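Local structure of extracellular solute-binding protein, family 1 (Bifidobacterium longum subsp. infantis, 6FTH) at residues 146-151 with 426-431; 225-230 with 332-337. The protein probably binds human milk oligosaccharides outside the cell and hands them to an ABC transporter for uptake. One frame throughout, in Å; residues are numbered along the deposited sequence.

Overall arrangement
Both contacts lie near the middle of the chain, where the connecting segments of a two-lobed solute-binding fold run, contact 2 with its centre about 5 Å from the centre of the chain and contact 1 about 12 Å. Contact 1, mostly buried, sets a loop against helix 423-432 through leucine side chains, with one water at its edge. Contact 2, only partly buried, joins a turn to the irregular run leading into strand 336-337 through a hydroxyl, an amide, an ammonium group and bridging waters. They share no segment, yet 146-151 and 332-337 touch directly: Gly150 O lies 2.9 Å from Ala334 N, probably a hydrogen bond. Apolar chemistry thus faces the helix, and polar chemistry the turn.

Contact 1 (146-151 with 426-431); sequences KSYSGT and DNLLEA
Leu428 and Leu429, neighbours on one helix, press on the loop around Ser147 and Tyr148, and nearly all of the direct contact is van der Waals. Leu428 CD2 comes within 3.7 Å of Tyr148 CD1, approaching the ring obliquely, and lies 3.9 Å from Ser147 O. Its other methyl, CD1, meets Thr151 O at 3.6 Å. With CG anti to the backbone N (chi1 -176°), the forked leucine can spread its two branches over loop positions three residues apart, which suits a branched aliphatic residue to this buried place. Leu429, more exposed, lies against Ser147 instead, its CG 3.8 Å from Ser147 OG.

No direct hydrogen bond crosses the contact, but a water does the bridging. It is 2.6 Å from Ser147 OG and donates to Asp426 OD1 at 2.9 Å. Serine and aspartate suit this partly exposed edge because their short polar tips can hold one water between them. Buried polar atoms find partners outside the two segments: Tyr148 OH bonds to Asp422 OD2, just ahead of the helix, and the backbone O of Thr151 to ND2 of Asn432, the last residue of the helix.

The loop runs from strand 140-143 to strand 154-158, and helix 423-432 packs against it. Leu428 also touches His154 on the latter strand, while Asn427 and Ala431 lean on helix 300-304.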
loop_
_atom_site.group_PDB
_atom_site.type_symbol
_atom_site.label_atom_id
_atom_site.label_comp_id
_atom_site.label_asym_id
_atom_site.label_seq_id
_atom_site.Cartn_x
_atom_site.Cartn_y
_atom_site.Cartn_z
ATOM N N LYS A 146 -1.766 -3.047 -14.604
ATOM C CA LYS A 146 -0.927 -4.230 -14.402
ATOM C C LYS A 146 0.522 -3.911 -14.032
ATOM O O LYS A 146 1.211 -4.782 -13.505
ATOM C CB LYS A 146 -1.000 -5.125 -15.629
ATOM C CG LYS A 146 -0.432 -4.504 -16.907
ATOM C CD LYS A 146 -0.617 -5.420 -18.127
ATOM C CE LYS A 146 0.014 -4.882 -19.390
ATOM N NZ LYS A 146 -0.647 -3.701 -19.963
ATOM N N SER A 147 1.028 -2.707 -14.286
ATOM C CA SER A 147 2.370 -2.424 -13.788
ATOM C C SER A 147 2.440 -2.370 -12.280
ATOM O O SER A 147 3.547 -2.397 -11.724
ATOM C CB SER A 147 2.915 -1.107 -14.346
ATOM O OG SER A 147 3.294 -1.277 -15.705
ATOM N N TYR A 148 1.292 -2.263 -11.605
ATOM C CA TYR A 148 1.204 -2.130 -10.160
ATOM C C TYR A 148 0.661 -3.381 -9.477
ATOM O O TYR A 148 0.309 -3.330 -8.294
ATOM C CB TYR A 148 0.366 -0.903 -9.810
ATOM C CG TYR A 148 0.882 0.404 -10.358
ATOM C CD1 TYR A 148 1.753 1.183 -9.614
ATOM C CD2 TYR A 148 0.442 0.884 -11.588
ATOM C CE1 TYR A 148 2.202 2.412 -10.081
ATOM C CE2 TYR A 148 0.881 2.086 -12.066
ATOM C CZ TYR A 148 1.768 2.848 -11.296
ATOM O OH TYR A 148 2.218 4.072 -11.730
ATOM N N SER A 149 0.608 -4.506 -10.184
ATOM C CA SER A 149 0.055 -5.711 -9.593
ATOM C C SER A 149 0.961 -6.350 -8.552
ATOM O O SER A 149 0.461 -7.161 -7.758
ATOM C CB SER A 149 -0.255 -6.747 -10.660
ATOM O OG SER A 149 0.901 -7.084 -11.398
ATOM N N GLY A 150 2.257 -6.024 -8.542
ATOM C CA GLY A 150 3.183 -6.534 -7.544
ATOM C C GLY A 150 3.116 -5.755 -6.249
ATOM O O GLY A 150 2.311 -4.840 -6.086
ATOM N N THR A 151 3.988 -6.134 -5.310
ATOM C CA THR A 151 4.002 -5.495 -4.006
ATOM C C THR A 151 4.640 -4.101 -4.048
ATOM O O THR A 151 5.446 -3.768 -4.922
ATOM C CB THR A 151 4.641 -6.377 -2.934
ATOM O OG1 THR A 151 4.598 -5.662 -1.698
ATOM C CG2 THR A 151 6.067 -6.748 -3.284
ATOM N N ASP A 426 6.793 2.135 -14.267
ATOM C CA ASP A 426 7.952 1.445 -14.828
ATOM C C ASP A 426 8.936 1.092 -13.717
ATOM O O ASP A 426 9.490 -0.020 -13.693
ATOM C CB ASP A 426 8.662 2.340 -15.850
ATOM C CG ASP A 426 7.837 2.621 -17.092
ATOM O OD1 ASP A 426 6.798 1.960 -17.366
ATOM O OD2 ASP A 426 8.289 3.545 -17.822
ATOM N N ASN A 427 9.176 2.037 -12.803
ATOM C CA ASN A 427 10.102 1.819 -11.703
ATOM C C ASN A 427 9.613 0.699 -10.799
ATOM O O ASN A 427 10.392 -0.171 -10.409
ATOM C CB ASN A 427 10.262 3.098 -10.897
ATOM C CG ASN A 427 11.092 4.167 -11.629
ATOM O OD1 ASN A 427 11.822 3.880 -12.568
ATOM N ND2 ASN A 427 10.991 5.377 -11.160
ATOM N N LEU A 428 8.316 0.680 -10.492
ATOM C CA LEU A 428 7.790 -0.378 -9.633
ATOM C C LEU A 428 7.872 -1.739 -10.316
ATOM O O LEU A 428 8.274 -2.739 -9.696
ATOM C CB LEU A 428 6.349 -0.061 -9.228
ATOM C CG LEU A 428 5.811 -1.113 -8.257
ATOM C CD1 LEU A 428 6.480 -1.001 -6.926
ATOM C CD2 LEU A 428 4.293 -0.982 -8.119
ATOM N N LEU A 429 7.488 -1.807 -11.587
ATOM C CA LEU A 429 7.602 -3.048 -12.345
ATOM C C LEU A 429 9.019 -3.610 -12.267
ATOM O O LEU A 429 9.223 -4.806 -11.998
ATOM C CB LEU A 429 7.255 -2.757 -13.808
ATOM C CG LEU A 429 6.180 -3.477 -14.624
ATOM C CD1 LEU A 429 6.614 -3.481 -16.106
ATOM C CD2 LEU A 429 5.826 -4.870 -14.154
ATOM N N GLU A 430 10.017 -2.747 -12.476
ATOM C CA GLU A 430 11.406 -3.181 -12.431
ATOM C C GLU A 430 11.793 -3.627 -11.026
ATOM O O GLU A 430 12.466 -4.655 -10.853
ATOM C CB GLU A 430 12.313 -2.045 -12.909
ATOM C CG GLU A 430 12.235 -1.834 -14.396
ATOM C CD GLU A 430 12.759 -3.022 -15.173
ATOM O OE1 GLU A 430 13.842 -3.538 -14.819
ATOM O OE2 GLU A 430 12.080 -3.450 -16.132
ATOM N N ALA A 431 11.373 -2.878 -10.015
ATOM C CA ALA A 431 11.688 -3.244 -8.640
ATOM C C ALA A 431 11.067 -4.576 -8.246
ATOM O O ALA A 431 11.568 -5.228 -7.324
ATOM C CB ALA A 431 11.216 -2.167 -7.671
HETATM O O HOH W 1 4.260 1.075 -16.205
#

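Contact 2 (225-230 with 332-337); sequences GFNKGA and SSAEFE
Ser332 OG is gripped from several directions: Asn227 N donates to it at 3.0 Å, nearly straight (169°), a water donates at 2.8 Å, and Asp330 OD1 is a further partner. The same water lies 2.7 Å from Lys228 O and probably donates to it, which would link the hydroxyl to the end of the type I turn 225-228. A serine fits because its hydroxyl reaches the turn while its CB packs 3.3 Å from Asn227 CG.

The Asn227 side chain packs on Ser332 CB, its ND2 3.1 Å from Ser333 O and its OD1 receiving Gly152 N and Gln153 NE2. An alanine here would probably leave those two donors without their acceptor and open a gap beside Ser332 CB.

Lys228 extends to the bend at chi4 (-72°), and its NZ sits 2.7 Å from Ser333 O at an angle too poor for a hydrogen bond. Its sound bonds to this segment run through two waters, at 2.9 and 2.8 Å, which also accept from Ser333 N and Phe336 N respectively. Ser333 OG closes an ST turn by accepting from Glu335 N.

Beyond this turn, strand 336-337 pairs antiparallel with strand 140-143, and Phe336 rests on helix 124-130.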
loop_
_atom_site.group_PDB
_atom_site.type_symbol
_atom_site.label_atom_id
_atom_site.label_comp_id
_atom_site.label_asym_id
_atom_site.label_seq_id
_atom_site.Cartn_x
_atom_site.Cartn_y
_atom_site.Cartn_z
ATOM N N GLY A 225 1.922 -8.835 4.202
ATOM C CA GLY A 225 1.063 -8.127 3.262
ATOM C C GLY A 225 0.874 -6.691 3.695
ATOM O O GLY A 225 -0.231 -6.247 4.026
ATOM N N PHE A 226 1.967 -5.951 3.675
ATOM C CA PHE A 226 1.999 -4.662 4.346
ATOM C C PHE A 226 1.444 -3.493 3.523
ATOM O O PHE A 226 1.422 -2.366 4.035
ATOM C CB PHE A 226 3.404 -4.356 4.892
ATOM C CG PHE A 226 3.840 -5.235 6.061
ATOM C CD1 PHE A 226 2.942 -5.950 6.838
ATOM C CD2 PHE A 226 5.186 -5.333 6.384
ATOM C CE1 PHE A 226 3.383 -6.730 7.904
ATOM C CE2 PHE A 226 5.627 -6.120 7.418
ATOM C CZ PHE A 226 4.713 -6.815 8.198
ATOM N N ASN A 227 0.975 -3.697 2.288
ATOM C CA ASN A 227 0.301 -2.592 1.601
ATOM C C ASN A 227 -1.016 -2.254 2.298
ATOM O O ASN A 227 -1.392 -1.078 2.390
ATOM C CB ASN A 227 0.004 -2.914 0.139
ATOM C CG ASN A 227 1.212 -2.806 -0.802
ATOM O OD1 ASN A 227 2.372 -2.902 -0.405
ATOM N ND2 ASN A 227 0.905 -2.647 -2.094
ATOM N N LYS A 228 -1.744 -3.266 2.772
ATOM C CA LYS A 228 -3.117 -3.117 3.262
ATOM C C LYS A 228 -3.629 -4.468 3.754
ATOM O O LYS A 228 -3.133 -5.527 3.358
ATOM C CB LYS A 228 -4.063 -2.577 2.183
ATOM C CG LYS A 228 -4.074 -3.359 0.869
ATOM C CD LYS A 228 -4.999 -2.703 -0.169
ATOM C CE LYS A 228 -5.078 -3.482 -1.485
ATOM N NZ LYS A 228 -3.843 -3.390 -2.318
ATOM N N GLY A 229 -4.630 -4.412 4.620
ATOM C CA GLY A 229 -5.359 -5.601 5.035
ATOM C C GLY A 229 -5.036 -6.065 6.442
ATOM O O GLY A 229 -4.677 -5.276 7.321
ATOM N N ALA A 230 -5.136 -7.377 6.662
ATOM C CA ALA A 230 -4.966 -7.926 8.006
ATOM C C ALA A 230 -3.504 -7.980 8.439
ATOM O O ALA A 230 -3.193 -7.917 9.637
ATOM C CB ALA A 230 -5.534 -9.350 8.054
ATOM N N SER A 332 1.642 -8.453 -1.187
ATOM C CA SER A 332 0.691 -7.413 -1.497
ATOM C C SER A 332 0.646 -7.117 -2.997
ATOM O O SER A 332 1.476 -7.557 -3.800
ATOM C CB SER A 332 1.089 -6.100 -0.816
ATOM O OG SER A 332 1.270 -6.199 0.586
ATOM N N SER A 333 -0.350 -6.302 -3.337
ATOM C CA SER A 333 -0.559 -5.745 -4.658
ATOM C C SER A 333 -0.779 -4.252 -4.519
ATOM O O SER A 333 -1.554 -3.816 -3.668
ATOM C CB SER A 333 -1.795 -6.370 -5.305
ATOM O OG SER A 333 -2.227 -5.595 -6.425
ATOM N N ALA A 334 -0.095 -3.479 -5.355
ATOM C CA ALA A 334 -0.266 -2.040 -5.374
ATOM C C ALA A 334 -1.341 -1.592 -6.355
ATOM O O ALA A 334 -1.463 -0.389 -6.618
ATOM C CB ALA A 334 1.054 -1.376 -5.745
ATOM N N GLU A 335 -2.141 -2.507 -6.884
ATOM C CA GLU A 335 -2.964 -2.150 -8.034
ATOM C C GLU A 335 -4.302 -1.507 -7.649
ATOM O O GLU A 335 -4.708 -0.520 -8.284
ATOM C CB GLU A 335 -3.211 -3.396 -8.898
ATOM C CG GLU A 335 -3.961 -3.084 -10.194
ATOM C CD GLU A 335 -4.221 -4.257 -11.069
ATOM O OE1 GLU A 335 -3.642 -5.345 -10.851
ATOM O OE2 GLU A 335 -5.031 -4.078 -11.995
ATOM N N PHE A 336 -4.992 -2.033 -6.628
ATOM C CA PHE A 336 -6.370 -1.679 -6.308
ATOM C C PHE A 336 -6.480 -0.822 -5.053
ATOM O O PHE A 336 -5.720 -0.969 -4.096
ATOM C CB PHE A 336 -7.219 -2.926 -6.035
ATOM C CG PHE A 336 -7.260 -3.917 -7.165
ATOM C CD1 PHE A 336 -7.432 -3.518 -8.472
ATOM C CD2 PHE A 336 -7.132 -5.262 -6.911
ATOM C CE1 PHE A 336 -7.473 -4.455 -9.512
ATOM C CE2 PHE A 336 -7.166 -6.189 -7.948
ATOM C CZ PHE A 336 -7.315 -5.778 -9.242
ATOM N N GLU A 337 -7.496 0.044 -5.052
ATOM C CA GLU A 337 -7.920 0.796 -3.881
ATOM C C GLU A 337 -9.428 0.641 -3.759
ATOM O O GLU A 337 -10.133 0.506 -4.760
ATOM C CB GLU A 337 -7.530 2.286 -4.000
ATOM C CG GLU A 337 -6.021 2.530 -4.067
ATOM C CD GLU A 337 -5.308 2.235 -2.741
ATOM O OE1 GLU A 337 -5.945 2.295 -1.663
ATOM O OE2 GLU A 337 -4.098 1.941 -2.790
HETATM O O HOH W 2 -2.342 -5.694 -1.309
HETATM O O HOH W 3 -1.490 -5.943 1.206
HETATM O O HOH W 4 -4.391 -4.358 -4.912
#